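Side-chain contact in putative host cell surface-exposed lipoprotein (Streptococcus phage TP-J34, PDB 4EQQ), which probably protects the lysogenic host against superinfection by other phages, acting as a surface-exposed lipoprotein that targets the phage tape measure protein: residues S38-F43 with D52-N57. Residues are numbered along the deposited sequence; the frame is centred on the assembly and turned at random.
Sequences SQLVSF and DYAVEN
L40 on helix 33-42 reaches across to A54 and V55 on helix 48-57, and the contact between these two segments is wholly apolar. One methyl does the touching: L40 CD1 lies 3.8 Å from A54 CB and 4.3 Å from V55 CG1, so the branch end meets the neighbouring side chains of two successive residues. CB of L40 already points at helix 48-57; chi1 (-65°) sets CG beside the backbone N, and CD1, nearly anti to CA (chi2 164°), becomes the leading methyl. It meets A54 at its CB, while the CA atoms of L40 and A54 stay 8.7 Å apart. All three residues are buried, although the two segments bury just 91 Å² between them; helix 13-28 adds cover, with K21 on L40 and A18 on A54. Both segments fall in the first of two Ltp-family sequence ranges of the ectodomain, which has a helix-turn-helix fold, and the contact joins helix 33-42 to helix 48-57. V55 extends the apolar seam along helix 33-42 to L36, and polar links accompany it: D52 OD1 makes a salt bridge to R37, and E56 OE2 one to K33. Within the segment 52-57, the amide of N57 folds back along its own helix. Its ND2 donates to Y53 O at 2.8 Å, with an N-H...O angle of 159°. The same ND2 sits over one face of the Y53 ring, 3.3 Å from its plane and nearer the ring's edge than its centre. S38 OG and S42 OG hydrogen-bond to D75 O and OD1, respectively, of the second subunit.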
loop_
_atom_site.group_PDB
_atom_site.type_symbol
_atom_site.label_atom_id
_atom_site.label_comp_id
_atom_site.label_asym_id
_atom_site.label_seq_id
_atom_site.Cartn_x
_atom_site.Cartn_y
_atom_site.Cartn_z
ATOM N N SER A 38 -3.947 3.833 -13.042
ATOM C CA SER A 38 -2.823 3.092 -13.599
ATOM C C SER A 38 -2.939 1.592 -13.235
ATOM O O SER A 38 -2.778 0.746 -14.106
ATOM C CB SER A 38 -1.512 3.686 -13.103
ATOM O OG SER A 38 -0.414 2.903 -13.544
ATOM N N GLN A 39 -3.277 1.269 -11.971
ATOM C CA GLN A 39 -3.446 -0.116 -11.514
ATOM C C GLN A 39 -4.486 -0.889 -12.359
ATOM O O GLN A 39 -4.210 -2.014 -12.788
ATOM C CB GLN A 39 -3.857 -0.142 -10.033
ATOM C CG GLN A 39 -4.086 -1.553 -9.473
ATOM C CD GLN A 39 -2.812 -2.340 -9.242
ATOM O OE1 GLN A 39 -1.726 -1.785 -9.110
ATOM N NE2 GLN A 39 -2.922 -3.659 -9.152
ATOM N N LEU A 40 -5.682 -0.292 -12.571
ATOM C CA LEU A 40 -6.763 -0.936 -13.329
ATOM C C LEU A 40 -6.370 -1.271 -14.767
ATOM O O LEU A 40 -6.796 -2.296 -15.299
ATOM C CB LEU A 40 -8.065 -0.115 -13.285
ATOM C CG LEU A 40 -8.739 0.025 -11.907
ATOM C CD1 LEU A 40 -9.768 1.153 -11.921
ATOM C CD2 LEU A 40 -9.398 -1.310 -11.427
ATOM N N VAL A 41 -5.565 -0.412 -15.386
ATOM C CA VAL A 41 -5.078 -0.626 -16.757
ATOM C C VAL A 41 -3.884 -1.608 -16.752
ATOM O O VAL A 41 -3.914 -2.610 -17.447
ATOM C CB VAL A 41 -4.716 0.721 -17.451
ATOM C CG1 VAL A 41 -4.006 0.496 -18.791
ATOM C CG2 VAL A 41 -5.954 1.590 -17.652
ATOM N N SER A 42 -2.848 -1.310 -15.965
ATOM C CA SER A 42 -1.597 -2.067 -15.935
ATOM C C SER A 42 -1.717 -3.491 -15.379
ATOM O O SER A 42 -1.118 -4.414 -15.933
ATOM C CB SER A 42 -0.520 -1.266 -15.204
ATOM O OG SER A 42 0.754 -1.869 -15.323
ATOM N N PHE A 43 -2.455 -3.676 -14.289
ATOM C CA PHE A 43 -2.597 -5.011 -13.711
ATOM C C PHE A 43 -3.832 -5.761 -14.203
ATOM O O PHE A 43 -3.713 -6.890 -14.673
ATOM C CB PHE A 43 -2.572 -4.966 -12.174
ATOM C CG PHE A 43 -2.592 -6.342 -11.529
ATOM C CD1 PHE A 43 -1.433 -7.102 -11.441
ATOM C CD2 PHE A 43 -3.779 -6.893 -11.063
ATOM C CE1 PHE A 43 -1.463 -8.388 -10.883
ATOM C CE2 PHE A 43 -3.808 -8.174 -10.505
ATOM C CZ PHE A 43 -2.647 -8.907 -10.405
ATOM N N ASP A 52 -10.828 5.050 -16.283
ATOM C CA ASP A 52 -11.212 6.455 -16.097
ATOM C C ASP A 52 -12.625 6.552 -15.508
ATOM O O ASP A 52 -12.847 7.360 -14.614
ATOM C CB ASP A 52 -11.135 7.245 -17.421
ATOM C CG ASP A 52 -9.726 7.452 -17.965
ATOM O OD1 ASP A 52 -8.737 7.158 -17.222
ATOM O OD2 ASP A 52 -9.607 7.850 -19.128
ATOM N N TYR A 53 -13.556 5.706 -15.969
ATOM C CA TYR A 53 -14.912 5.676 -15.414
ATOM C C TYR A 53 -14.881 5.201 -13.952
ATOM O O TYR A 53 -15.491 5.840 -13.090
ATOM C CB TYR A 53 -15.822 4.747 -16.232
ATOM C CG TYR A 53 -17.210 4.606 -15.638
ATOM C CD1 TYR A 53 -18.196 5.558 -15.900
ATOM C CD2 TYR A 53 -17.534 3.537 -14.809
ATOM C CE1 TYR A 53 -19.465 5.450 -15.336
ATOM C CE2 TYR A 53 -18.796 3.428 -14.228
ATOM C CZ TYR A 53 -19.764 4.379 -14.509
ATOM O OH TYR A 53 -21.024 4.259 -13.978
ATOM N N ALA A 54 -14.211 4.059 -13.685
ATOM C CA ALA A 54 -14.135 3.492 -12.334
ATOM C C ALA A 54 -13.528 4.438 -11.272
ATOM O O ALA A 54 -14.082 4.550 -10.185
ATOM C CB ALA A 54 -13.389 2.160 -12.352
ATOM N N VAL A 55 -12.437 5.150 -11.584
ATOM C CA VAL A 55 -11.808 6.040 -10.575
ATOM C C VAL A 55 -12.710 7.182 -10.095
ATOM O O VAL A 55 -12.560 7.624 -8.958
ATOM C CB VAL A 55 -10.385 6.531 -10.941
ATOM C CG1 VAL A 55 -9.428 5.351 -11.145
ATOM C CG2 VAL A 55 -10.410 7.467 -12.153
ATOM N N GLU A 56 -13.670 7.608 -10.939
ATOM C CA GLU A 56 -14.622 8.694 -10.650
ATOM C C GLU A 56 -15.984 8.236 -10.133
ATOM O O GLU A 56 -16.713 9.043 -9.537
ATOM C CB GLU A 56 -14.854 9.549 -11.931
ATOM C CG GLU A 56 -13.640 10.360 -12.386
ATOM C CD GLU A 56 -13.130 11.433 -11.441
ATOM O OE1 GLU A 56 -13.833 11.771 -10.461
ATOM O OE2 GLU A 56 -12.026 11.957 -11.701
ATOM N N ASN A 57 -16.351 6.964 -10.394
ATOM C CA ASN A 57 -17.688 6.442 -10.124
ATOM C C ASN A 57 -17.780 5.270 -9.151
ATOM O O ASN A 57 -18.757 4.517 -9.189
ATOM C CB ASN A 57 -18.362 6.125 -11.476
ATOM C CG ASN A 57 -18.585 7.365 -12.319
ATOM O OD1 ASN A 57 -19.528 8.122 -12.091
ATOM N ND2 ASN A 57 -17.700 7.623 -13.283
#